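Local coordinates for DUF1902 domain-containing protein (Thermus thermophilus, PDB 1WV8) that is of unknown function but forms a two-subunit assembly of small alpha/beta chains, with a fold probably related to that of HicB antitoxins, at residues 6-11 and 32-37; 27-30 and 36-39; 39-44 and 62-67. All blocks are in the same frame, centred on the assembly; numbering follows the deposited sequence.

Interaction 1: 6-11 and 32-37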
ATOM      1  N   VAL A   6       5.273   5.700  -2.205  1.00 38.58           N
ATOM      2  CA  VAL A   6       4.329   6.753  -1.844  1.00 37.95           C
ATOM      3  C   VAL A   6       3.478   6.269  -0.675  1.00 40.98           C
ATOM      4  O   VAL A   6       2.874   5.186  -0.736  1.00 31.18           O
ATOM      5  CB  VAL A   6       3.389   7.092  -3.017  1.00 27.90           C
ATOM      6  CG1 VAL A   6       2.353   8.145  -2.594  1.00 37.78           C
ATOM      7  CG2 VAL A   6       4.208   7.592  -4.194  1.00 35.05           C
ATOM      8  N   GLN A   7       3.429   7.056   0.396  1.00 32.58           N
ATOM      9  CA  GLN A   7       2.623   6.666   1.539  1.00 22.36           C
ATOM     10  C   GLN A   7       1.225   7.255   1.460  1.00 28.84           C
ATOM     11  O   GLN A   7       1.038   8.400   1.039  1.00 29.45           O
ATOM     12  CB  GLN A   7       3.263   7.097   2.852  1.00 30.14           C
ATOM     13  CG  GLN A   7       4.531   6.371   3.221  1.00 20.13           C
ATOM     14  CD  GLN A   7       5.747   6.959   2.549  1.00 44.17           C
ATOM     15  OE1 GLN A   7       5.988   8.157   2.637  1.00 40.71           O
ATOM     16  NE2 GLN A   7       6.530   6.115   1.881  1.00 46.78           N
ATOM     17  N   ALA A   8       0.246   6.456   1.865  1.00 23.32           N
ATOM     18  CA  ALA A   8      -1.142   6.891   1.894  1.00 36.63           C
ATOM     19  C   ALA A   8      -1.435   6.957   3.376  1.00 32.62           C
ATOM     20  O   ALA A   8      -1.357   5.945   4.071  1.00 28.67           O
ATOM     21  CB  ALA A   8      -2.050   5.875   1.223  1.00 26.26           C
ATOM     22  N   LEU A   9      -1.740   8.156   3.855  1.00 30.94           N
ATOM     23  CA  LEU A   9      -2.016   8.371   5.270  1.00 23.85           C
ATOM     24  C   LEU A   9      -3.507   8.629   5.439  1.00 22.33           C
ATOM     25  O   LEU A   9      -4.082   9.480   4.753  1.00 19.34           O
ATOM     26  CB  LEU A   9      -1.187   9.564   5.751  1.00 25.87           C
ATOM     27  CG  LEU A   9       0.272   9.464   5.298  1.00 24.07           C
ATOM     28  CD1 LEU A   9       0.927  10.818   5.350  1.00 24.43           C
ATOM     29  CD2 LEU A   9       1.003   8.462   6.162  1.00 16.49           C
ATOM     30  N   TRP A  10      -4.145   7.883   6.336  1.00 22.81           N
ATOM     31  CA  TRP A  10      -5.579   8.061   6.525  1.00 32.64           C
ATOM     32  C   TRP A  10      -5.893   9.265   7.409  1.00 37.66           C
ATOM     33  O   TRP A  10      -5.369   9.396   8.513  1.00 29.98           O
ATOM     34  CB  TRP A  10      -6.194   6.808   7.132  1.00 29.95           C
ATOM     35  CG  TRP A  10      -7.641   6.977   7.517  1.00 40.28           C
ATOM     36  CD1 TRP A  10      -8.178   6.836   8.771  1.00 36.21           C
ATOM     37  CD2 TRP A  10      -8.737   7.264   6.642  1.00 35.59           C
ATOM     38  NE1 TRP A  10      -9.537   7.010   8.725  1.00 34.16           N
ATOM     39  CE2 TRP A  10      -9.911   7.276   7.432  1.00 38.35           C
ATOM     40  CE3 TRP A  10      -8.845   7.511   5.264  1.00 32.27           C
ATOM     41  CZ2 TRP A  10     -11.184   7.522   6.889  1.00 35.50           C
ATOM     42  CZ3 TRP A  10     -10.113   7.756   4.724  1.00 37.08           C
ATOM     43  CH2 TRP A  10     -11.262   7.760   5.538  1.00 37.71           C
ATOM     44  N   ASP A  11      -6.765  10.130   6.913  1.00 36.37           N
ATOM     45  CA  ASP A  11      -7.180  11.328   7.633  1.00 34.60           C
ATOM     46  C   ASP A  11      -8.671  11.192   7.958  1.00 23.77           C
ATOM     47  O   ASP A  11      -9.532  11.683   7.219  1.00 29.49           O
ATOM     48  CB  ASP A  11      -6.944  12.567   6.769  1.00 26.49           C
ATOM     49  CG  ASP A  11      -7.274  13.866   7.509  1.00 43.45           C
ATOM     50  OD1 ASP A  11      -8.041  13.807   8.494  1.00 32.38           O
ATOM     51  OD2 ASP A  11      -6.790  14.940   7.101  1.00 28.62           O
ATOM     52  N   ALA A  32     -10.972   9.920  -1.430  1.00 35.52           N
ATOM     53  CA  ALA A  32     -11.832   9.205  -0.490  1.00 38.47           C
ATOM     54  C   ALA A  32     -11.481   7.727  -0.333  1.00 35.61           C
ATOM     55  O   ALA A  32     -11.681   7.154   0.728  1.00 34.45           O
ATOM     56  CB  ALA A  32     -13.292   9.344  -0.918  1.00 37.71           C
ATOM     57  N   THR A  33     -10.979   7.091  -1.386  1.00 42.09           N
ATOM     58  CA  THR A  33     -10.618   5.676  -1.280  1.00 41.49           C
ATOM     59  C   THR A  33      -9.209   5.448  -1.784  1.00 29.43           C
ATOM     60  O   THR A  33      -8.647   6.295  -2.467  1.00 36.25           O
ATOM     61  CB  THR A  33     -11.546   4.776  -2.109  1.00 46.75           C
ATOM     62  OG1 THR A  33     -11.272   4.976  -3.501  1.00 42.88           O
ATOM     63  CG2 THR A  33     -13.005   5.099  -1.822  1.00 39.43           C
ATOM     64  N   LEU A  34      -8.636   4.301  -1.448  1.00 31.79           N
ATOM     65  CA  LEU A  34      -7.288   3.986  -1.893  1.00 26.47           C
ATOM     66  C   LEU A  34      -7.256   3.724  -3.415  1.00 38.38           C
ATOM     67  O   LEU A  34      -6.267   4.035  -4.082  1.00 34.69           O
ATOM     68  CB  LEU A  34      -6.770   2.783  -1.115  1.00 30.48           C
ATOM     69  CG  LEU A  34      -6.424   3.132   0.332  1.00 38.68           C
ATOM     70  CD1 LEU A  34      -6.231   1.867   1.131  1.00 35.06           C
ATOM     71  CD2 LEU A  34      -5.158   3.993   0.359  1.00 29.52           C
ATOM     72  N   GLU A  35      -8.339   3.174  -3.963  1.00 27.15           N
ATOM     73  CA  GLU A  35      -8.394   2.919  -5.403  1.00 42.07           C
ATOM     74  C   GLU A  35      -8.259   4.245  -6.149  1.00 42.42           C
ATOM     75  O   GLU A  35      -7.420   4.382  -7.044  1.00 44.96           O
ATOM     76  CB  GLU A  35      -9.714   2.239  -5.784  1.00 46.18           C
ATOM     77  CG  GLU A  35      -9.816   0.749  -5.429  1.00 56.06           C
ATOM     78  CD  GLU A  35      -9.734   0.453  -3.932  1.00 66.49           C
ATOM     79  OE1 GLU A  35     -10.308   1.219  -3.122  1.00 65.75           O
ATOM     80  OE2 GLU A  35      -9.104  -0.563  -3.565  1.00 49.31           O
ATOM     81  N   GLU A  36      -9.088   5.217  -5.768  1.00 38.69           N
ATOM     82  CA  GLU A  36      -9.071   6.549  -6.371  1.00 42.35           C
ATOM     83  C   GLU A  36      -7.719   7.246  -6.167  1.00 38.30           C
ATOM     84  O   GLU A  36      -7.226   7.949  -7.053  1.00 40.49           O
ATOM     85  CB  GLU A  36     -10.178   7.419  -5.768  1.00 49.16           C
ATOM     86  CG  GLU A  36     -11.584   6.905  -5.998  1.00 65.46           C
ATOM     87  CD  GLU A  36     -12.633   7.764  -5.320  1.00 76.05           C
ATOM     88  OE1 GLU A  36     -12.618   8.994  -5.536  1.00 91.71           O
ATOM     89  OE2 GLU A  36     -13.471   7.213  -4.574  1.00 83.07           O
ATOM     90  N   LEU A  37      -7.127   7.068  -4.994  1.00 32.59           N
ATOM     91  CA  LEU A  37      -5.830   7.672  -4.729  1.00 24.79           C
ATOM     92  C   LEU A  37      -4.834   7.106  -5.744  1.00 40.13           C
ATOM     93  O   LEU A  37      -3.980   7.833  -6.263  1.00 32.77           O
ATOM     94  CB  LEU A  37      -5.354   7.330  -3.323  1.00 37.50           C
ATOM     95  CG  LEU A  37      -4.571   8.365  -2.499  1.00 36.02           C
ATOM     96  CD1 LEU A  37      -3.513   7.613  -1.754  1.00 33.11           C
ATOM     97  CD2 LEU A  37      -3.922   9.441  -3.351  1.00 40.12           C
TER
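The methyl of Ala8 is received between two leucine branches of the helix start: its CB is 3.7 Å from Leu34 CD2 and likewise 3.7 Å from Leu37 CD1. Both leucines come from the first turn of helix 34-51, which lies over one face of the sheet. Leu34 holds its CG beside its backbone N and anti to the carbonyl carbon (chi1 -73°), and CD2 reaches the strand although the CB is not aimed at it. The CB of Leu37 points toward the strand, and its CD1 meets the Ala8 methyl.

Near the end of the strand, Trp10 brings CZ3 of its six-membered ring obliquely to the turn before the helix, 4.3 Å from Ala32 O. The same indole meets the ring of Trp17 on strand 16-20. The helix start is set by Thr33 at the N-cap, whose OG1 accepts a nearly straight bond from Glu36 N (3.2 Å, 170°). At the dimer interface Leu34 packs on Leu34 of the second subunit, and the backbone N of Leu34 donates to Glu35 OE2 of the second subunit. Ala8, Leu34 and Leu37 meet through methyl groups alone, so this part of the contact depends on apolar packing, while polar bonds fix the helix start and join the subunits.

Interaction 2: 27-30 and 36-39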
ATOM      1  N   LEU A  27       4.457  16.491  -4.318  1.00 57.97           N
ATOM      2  CA  LEU A  27       3.277  15.640  -4.351  1.00 57.77           C
ATOM      3  C   LEU A  27       2.283  16.075  -3.284  1.00 60.15           C
ATOM      4  O   LEU A  27       2.576  16.061  -2.086  1.00 62.59           O
ATOM      5  CB  LEU A  27       3.653  14.167  -4.145  1.00 51.25           C
ATOM      6  CG  LEU A  27       2.464  13.203  -4.064  1.00 43.25           C
ATOM      7  CD1 LEU A  27       1.535  13.401  -5.263  1.00 38.83           C
ATOM      8  CD2 LEU A  27       2.975  11.771  -4.016  1.00 44.28           C
ATOM      9  N   ALA A  28       1.102  16.473  -3.733  1.00 55.28           N
ATOM     10  CA  ALA A  28       0.055  16.901  -2.825  1.00 62.21           C
ATOM     11  C   ALA A  28      -1.260  16.413  -3.405  1.00 59.47           C
ATOM     12  O   ALA A  28      -1.798  17.018  -4.333  1.00 61.29           O
ATOM     13  CB  ALA A  28       0.057  18.417  -2.706  1.00 65.89           C
ATOM     14  N   THR A  29      -1.772  15.309  -2.876  1.00 51.94           N
ATOM     15  CA  THR A  29      -3.025  14.768  -3.387  1.00 48.32           C
ATOM     16  C   THR A  29      -3.674  13.774  -2.432  1.00 42.21           C
ATOM     17  O   THR A  29      -2.991  13.100  -1.656  1.00 46.01           O
ATOM     18  CB  THR A  29      -2.806  14.094  -4.768  1.00 58.61           C
ATOM     19  OG1 THR A  29      -4.030  13.486  -5.204  1.00 59.68           O
ATOM     20  CG2 THR A  29      -1.702  13.037  -4.687  1.00 51.49           C
ATOM     21  N   GLU A  30      -4.999  13.695  -2.487  1.00 33.08           N
ATOM     22  CA  GLU A  30      -5.746  12.783  -1.630  1.00 40.00           C
ATOM     23  C   GLU A  30      -6.980  12.293  -2.376  1.00 26.31           C
ATOM     24  O   GLU A  30      -7.286  12.786  -3.457  1.00 28.78           O
ATOM     25  CB  GLU A  30      -6.191  13.485  -0.344  1.00 46.62           C
ATOM     26  CG  GLU A  30      -7.284  14.505  -0.576  1.00 58.88           C
ATOM     27  CD  GLU A  30      -6.746  15.907  -0.725  1.00 66.28           C
ATOM     28  OE1 GLU A  30      -5.702  16.086  -1.381  1.00 79.68           O
ATOM     29  OE2 GLU A  30      -7.383  16.832  -0.182  1.00 72.16           O
ATOM     30  N   GLU A  36      -9.088   5.217  -5.768  1.00 38.69           N
ATOM     31  CA  GLU A  36      -9.071   6.549  -6.371  1.00 42.35           C
ATOM     32  C   GLU A  36      -7.719   7.246  -6.167  1.00 38.30           C
ATOM     33  O   GLU A  36      -7.226   7.949  -7.053  1.00 40.49           O
ATOM     34  CB  GLU A  36     -10.178   7.419  -5.768  1.00 49.16           C
ATOM     35  CG  GLU A  36     -11.584   6.905  -5.998  1.00 65.46           C
ATOM     36  CD  GLU A  36     -12.633   7.764  -5.320  1.00 76.05           C
ATOM     37  OE1 GLU A  36     -12.618   8.994  -5.536  1.00 91.71           O
ATOM     38  OE2 GLU A  36     -13.471   7.213  -4.574  1.00 83.07           O
ATOM     39  N   LEU A  37      -7.127   7.068  -4.994  1.00 32.59           N
ATOM     40  CA  LEU A  37      -5.830   7.672  -4.729  1.00 24.79           C
ATOM     41  C   LEU A  37      -4.834   7.106  -5.744  1.00 40.13           C
ATOM     42  O   LEU A  37      -3.980   7.833  -6.263  1.00 32.77           O
ATOM     43  CB  LEU A  37      -5.354   7.330  -3.323  1.00 37.50           C
ATOM     44  CG  LEU A  37      -4.571   8.365  -2.499  1.00 36.02           C
ATOM     45  CD1 LEU A  37      -3.513   7.613  -1.754  1.00 33.11           C
ATOM     46  CD2 LEU A  37      -3.922   9.441  -3.351  1.00 40.12           C
ATOM     47  N   LEU A  38      -4.940   5.805  -6.018  1.00 38.22           N
ATOM     48  CA  LEU A  38      -4.040   5.160  -6.980  1.00 39.67           C
ATOM     49  C   LEU A  38      -4.260   5.752  -8.356  1.00 34.67           C
ATOM     50  O   LEU A  38      -3.313   6.136  -9.029  1.00 37.56           O
ATOM     51  CB  LEU A  38      -4.286   3.654  -7.050  1.00 33.26           C
ATOM     52  CG  LEU A  38      -3.348   2.778  -6.220  1.00 39.98           C
ATOM     53  CD1 LEU A  38      -3.833   1.342  -6.236  1.00 45.01           C
ATOM     54  CD2 LEU A  38      -1.934   2.881  -6.769  1.00 28.15           C
ATOM     55  N   ALA A  39      -5.520   5.810  -8.764  1.00 42.85           N
ATOM     56  CA  ALA A  39      -5.876   6.370 -10.058  1.00 46.51           C
ATOM     57  C   ALA A  39      -5.256   7.761 -10.199  1.00 51.39           C
ATOM     58  O   ALA A  39      -4.506   8.025 -11.148  1.00 50.35           O
ATOM     59  CB  ALA A  39      -7.393   6.450 -10.188  1.00 36.18           C
TER
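Leu37 and the backbone at Thr29 and Glu30 meet through van der Waals contact. The CD2 methyl of Leu37 does the touching: it lies 4.1 Å from Thr29 O and 4.2 Å from Glu30 CA, over the main chain around the peptide that links the two residues. Side chain to side chain the approach is looser, Thr29 CG2 standing 4.4 Å from Leu37 CD2. Thr29 has OG1 anti to its backbone N (chi1 176°), an arrangement that places CG2 between N and the carbonyl carbon and lets the methyl face the helix. The CB of Glu30 points away from the helix, and its side chain lies instead on Val16 and Val18, so this residue meets Leu37 through its backbone, CA being nearest.

The segment belongs to the connection that leads from strand 16-20 into the short edge strand 30-31, and helix 34-51 follows almost at once. Edge strand, helix and strand 61-69, at the other side of the sheet within this chain, make a beta-alpha-beta crossover, with the contact at its beginning. The contact lies toward the 30-31 edge of the sheet, where Leu37 also packs on Ala19 and Ala31.

Polar links run alongside the apolar ones. Thr29 is joined to Ala19 by a backbone hydrogen bond, which ties the connection to strand 16-20. One turn further along the helix, Lys40 NZ donates to Glu30 O, and Thr29 additionally packs on Leu41 and Met44.

Interaction 3: 39-44 and 62-67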
ATOM      1  N   ALA A  39      -5.520   5.810  -8.764  1.00 42.85           N
ATOM      2  CA  ALA A  39      -5.876   6.370 -10.058  1.00 46.51           C
ATOM      3  C   ALA A  39      -5.256   7.761 -10.199  1.00 51.39           C
ATOM      4  O   ALA A  39      -4.506   8.025 -11.148  1.00 50.35           O
ATOM      5  CB  ALA A  39      -7.393   6.450 -10.188  1.00 36.18           C
ATOM      6  N   LYS A  40      -5.550   8.645  -9.247  1.00 47.94           N
ATOM      7  CA  LYS A  40      -5.013  10.002  -9.303  1.00 43.36           C
ATOM      8  C   LYS A  40      -3.485  10.012  -9.391  1.00 43.47           C
ATOM      9  O   LYS A  40      -2.912  10.761 -10.183  1.00 41.02           O
ATOM     10  CB  LYS A  40      -5.488  10.805  -8.091  1.00 46.51           C
ATOM     11  CG  LYS A  40      -6.999  10.947  -8.014  1.00 58.23           C
ATOM     12  CD  LYS A  40      -7.434  11.882  -6.895  1.00 63.23           C
ATOM     13  CE  LYS A  40      -8.939  12.129  -6.954  1.00 70.86           C
ATOM     14  NZ  LYS A  40      -9.406  13.125  -5.947  1.00 63.61           N
ATOM     15  N   LEU A  41      -2.827   9.171  -8.596  1.00 31.95           N
ATOM     16  CA  LEU A  41      -1.368   9.104  -8.592  1.00 36.73           C
ATOM     17  C   LEU A  41      -0.774   8.721  -9.950  1.00 45.81           C
ATOM     18  O   LEU A  41       0.241   9.274 -10.373  1.00 44.40           O
ATOM     19  CB  LEU A  41      -0.896   8.113  -7.521  1.00 37.31           C
ATOM     20  CG  LEU A  41      -0.620   8.662  -6.110  1.00 46.70           C
ATOM     21  CD1 LEU A  41      -1.574   9.775  -5.803  1.00 38.36           C
ATOM     22  CD2 LEU A  41      -0.746   7.547  -5.071  1.00 27.82           C
ATOM     23  N   ALA A  42      -1.415   7.772 -10.620  1.00 44.39           N
ATOM     24  CA  ALA A  42      -0.960   7.293 -11.919  1.00 53.21           C
ATOM     25  C   ALA A  42      -0.799   8.434 -12.909  1.00 52.02           C
ATOM     26  O   ALA A  42       0.079   8.406 -13.769  1.00 57.49           O
ATOM     27  CB  ALA A  42      -1.942   6.270 -12.465  1.00 36.67           C
ATOM     28  N   VAL A  43      -1.652   9.441 -12.775  1.00 54.87           N
ATOM     29  CA  VAL A  43      -1.617  10.597 -13.658  1.00 55.45           C
ATOM     30  C   VAL A  43      -0.624  11.656 -13.181  1.00 57.84           C
ATOM     31  O   VAL A  43       0.295  12.034 -13.908  1.00 57.66           O
ATOM     32  CB  VAL A  43      -3.007  11.248 -13.758  1.00 49.09           C
ATOM     33  CG1 VAL A  43      -2.960  12.403 -14.724  1.00 57.09           C
ATOM     34  CG2 VAL A  43      -4.038  10.224 -14.204  1.00 51.39           C
HETATM   35  N   MSE A  44      -0.810  12.122 -11.951  1.00 53.26           N
HETATM   36  CA  MSE A  44       0.041  13.156 -11.375  1.00 50.06           C
HETATM   37  C   MSE A  44       1.531  12.879 -11.221  1.00 49.36           C
HETATM   38  O   MSE A  44       2.351  13.741 -11.528  1.00 55.67           O
HETATM   39  CB  MSE A  44      -0.496  13.562 -10.011  1.00 59.24           C
HETATM   40  CG  MSE A  44      -1.771  14.359 -10.051  1.00 71.83           C
HETATM   41 SE   MSE A  44      -2.148  14.956  -8.266  1.00102.56          SE
HETATM   42  CE  MSE A  44      -0.515  15.955  -7.929  1.00 55.36           C
ATOM     43  N   LEU A  62       5.042   2.488  -9.324  1.00 33.78           N
ATOM     44  CA  LEU A  62       4.576   3.203  -8.141  1.00 43.84           C
ATOM     45  C   LEU A  62       4.150   2.228  -7.031  1.00 42.65           C
ATOM     46  O   LEU A  62       3.283   1.383  -7.255  1.00 36.98           O
ATOM     47  CB  LEU A  62       3.385   4.079  -8.540  1.00 41.00           C
ATOM     48  CG  LEU A  62       2.679   4.913  -7.477  1.00 51.59           C
ATOM     49  CD1 LEU A  62       3.564   6.076  -7.084  1.00 47.31           C
ATOM     50  CD2 LEU A  62       1.357   5.420  -8.033  1.00 51.30           C
ATOM     51  N   ARG A  63       4.762   2.330  -5.848  1.00 28.58           N
ATOM     52  CA  ARG A  63       4.386   1.462  -4.723  1.00 27.32           C
ATOM     53  C   ARG A  63       3.618   2.270  -3.659  1.00 38.71           C
ATOM     54  O   ARG A  63       4.209   3.021  -2.877  1.00 32.52           O
ATOM     55  CB  ARG A  63       5.621   0.820  -4.079  1.00 32.61           C
ATOM     56  CG  ARG A  63       5.278  -0.188  -2.973  1.00 38.21           C
ATOM     57  CD  ARG A  63       6.520  -0.794  -2.323  1.00 48.93           C
ATOM     58  NE  ARG A  63       7.370  -1.519  -3.268  1.00 52.88           N
ATOM     59  CZ  ARG A  63       8.521  -2.104  -2.941  1.00 58.26           C
ATOM     60  NH1 ARG A  63       8.959  -2.049  -1.690  1.00 58.03           N
ATOM     61  NH2 ARG A  63       9.242  -2.731  -3.863  1.00 58.41           N
ATOM     62  N   LEU A  64       2.295   2.134  -3.651  1.00 35.48           N
ATOM     63  CA  LEU A  64       1.462   2.831  -2.674  1.00 28.23           C
ATOM     64  C   LEU A  64       1.442   2.013  -1.391  1.00 36.77           C
ATOM     65  O   LEU A  64       1.033   0.848  -1.394  1.00 29.18           O
ATOM     66  CB  LEU A  64       0.042   2.980  -3.189  1.00 27.05           C
ATOM     67  CG  LEU A  64      -0.714   4.285  -2.891  1.00 42.81           C
ATOM     68  CD1 LEU A  64      -2.191   3.958  -2.769  1.00 19.26           C
ATOM     69  CD2 LEU A  64      -0.214   4.948  -1.620  1.00 42.94           C
ATOM     70  N   GLU A  65       1.880   2.628  -0.295  1.00 26.58           N
ATOM     71  CA  GLU A  65       1.948   1.957   0.997  1.00 30.92           C
ATOM     72  C   GLU A  65       0.967   2.528   2.021  1.00 35.50           C
ATOM     73  O   GLU A  65       0.840   3.743   2.165  1.00 40.83           O
ATOM     74  CB  GLU A  65       3.371   2.061   1.547  1.00 33.78           C
ATOM     75  CG  GLU A  65       4.432   1.495   0.598  1.00 56.28           C
ATOM     76  CD  GLU A  65       5.844   1.916   0.975  1.00 65.14           C
ATOM     77  OE1 GLU A  65       6.081   3.141   1.078  1.00 51.68           O
ATOM     78  OE2 GLU A  65       6.713   1.030   1.159  1.00 70.78           O
ATOM     79  N   ALA A  66       0.275   1.642   2.728  1.00 25.23           N
ATOM     80  CA  ALA A  66      -0.679   2.041   3.752  1.00 35.12           C
ATOM     81  C   ALA A  66      -0.371   1.220   4.986  1.00 42.71           C
ATOM     82  O   ALA A  66      -0.390  -0.017   4.934  1.00 35.49           O
ATOM     83  CB  ALA A  66      -2.114   1.776   3.291  1.00 31.30           C
ATOM     84  N   THR A  67      -0.089   1.898   6.097  1.00 38.71           N
ATOM     85  CA  THR A  67       0.239   1.206   7.332  1.00 37.59           C
ATOM     86  C   THR A  67      -0.907   1.185   8.336  1.00 50.06           C
ATOM     87  O   THR A  67      -1.681   2.138   8.455  1.00 59.02           O
ATOM     88  CB  THR A  67       1.499   1.811   7.990  1.00 43.24           C
ATOM     89  OG1 THR A  67       2.591   1.777   7.055  1.00 48.31           O
ATOM     90  CG2 THR A  67       1.892   1.014   9.226  1.00 45.42           C
TER
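Leu41 packs on Leu62 and Leu64 in an apolar contact between helix 34-51 and strand 61-69, at the heart of the chain. Helix and strand are the last two elements of the beta-alpha-beta crossover in this four-stranded mixed sheet, the strand being its outermost member within the chain. The short segments have axes 10.4 Å apart at closest approach and run at 143° to each other, closer to antiparallel than to perpendicular.

The tightest touch comes from the side-chain base of Leu41, whose CB is 3.5 Å from Leu62 CD2. Leu62 extends its CG anti to the backbone N (chi1 178°), carrying CD2 up to the helix. Further out, Leu41 CD2 lies 3.9 Å from Leu64 CG, and these two side chains cross at about a right angle. Leu62 and Leu64, two apart on the strand, both point their CB toward the helix, and Leu64 also touches Leu37 and Leu38.

The strand also forms the dimer seam: residues 62-67 pair in an antiparallel ladder with a strand of the second subunit, so the sheet runs on across the interface. Ala42 packs on Arg68 of that subunit. Next to Leu41 in the helix, Lys40 O accepts from two backbone donors, Val43 N at 3.2 Å and N of Met44, a selenomethionine, at 3.1 Å.

From the N terminus, the chain leaves 6-11, turns back through strand 16-20 and returns to the helix start at 32-37, where interaction 1 closes the loop. Segment 27-30 lies inside that loop, and interaction 2 closes a much shorter one onto 36-39, overlapping the end of interaction 1 at Glu36 and Leu37. Interaction 3 follows in series after interaction 1, opening at Ala39, where interaction 2 ends, and closing when strand 61-69 comes back beside strand 3-11. There Val6 O and Glu65 N, 2.8 Å apart, probably hydrogen-bond. Successive turns of one helix thereby tie together inner strand 3-11, the entry to one edge strand, and strand 61-69, which pairs with the second subunit.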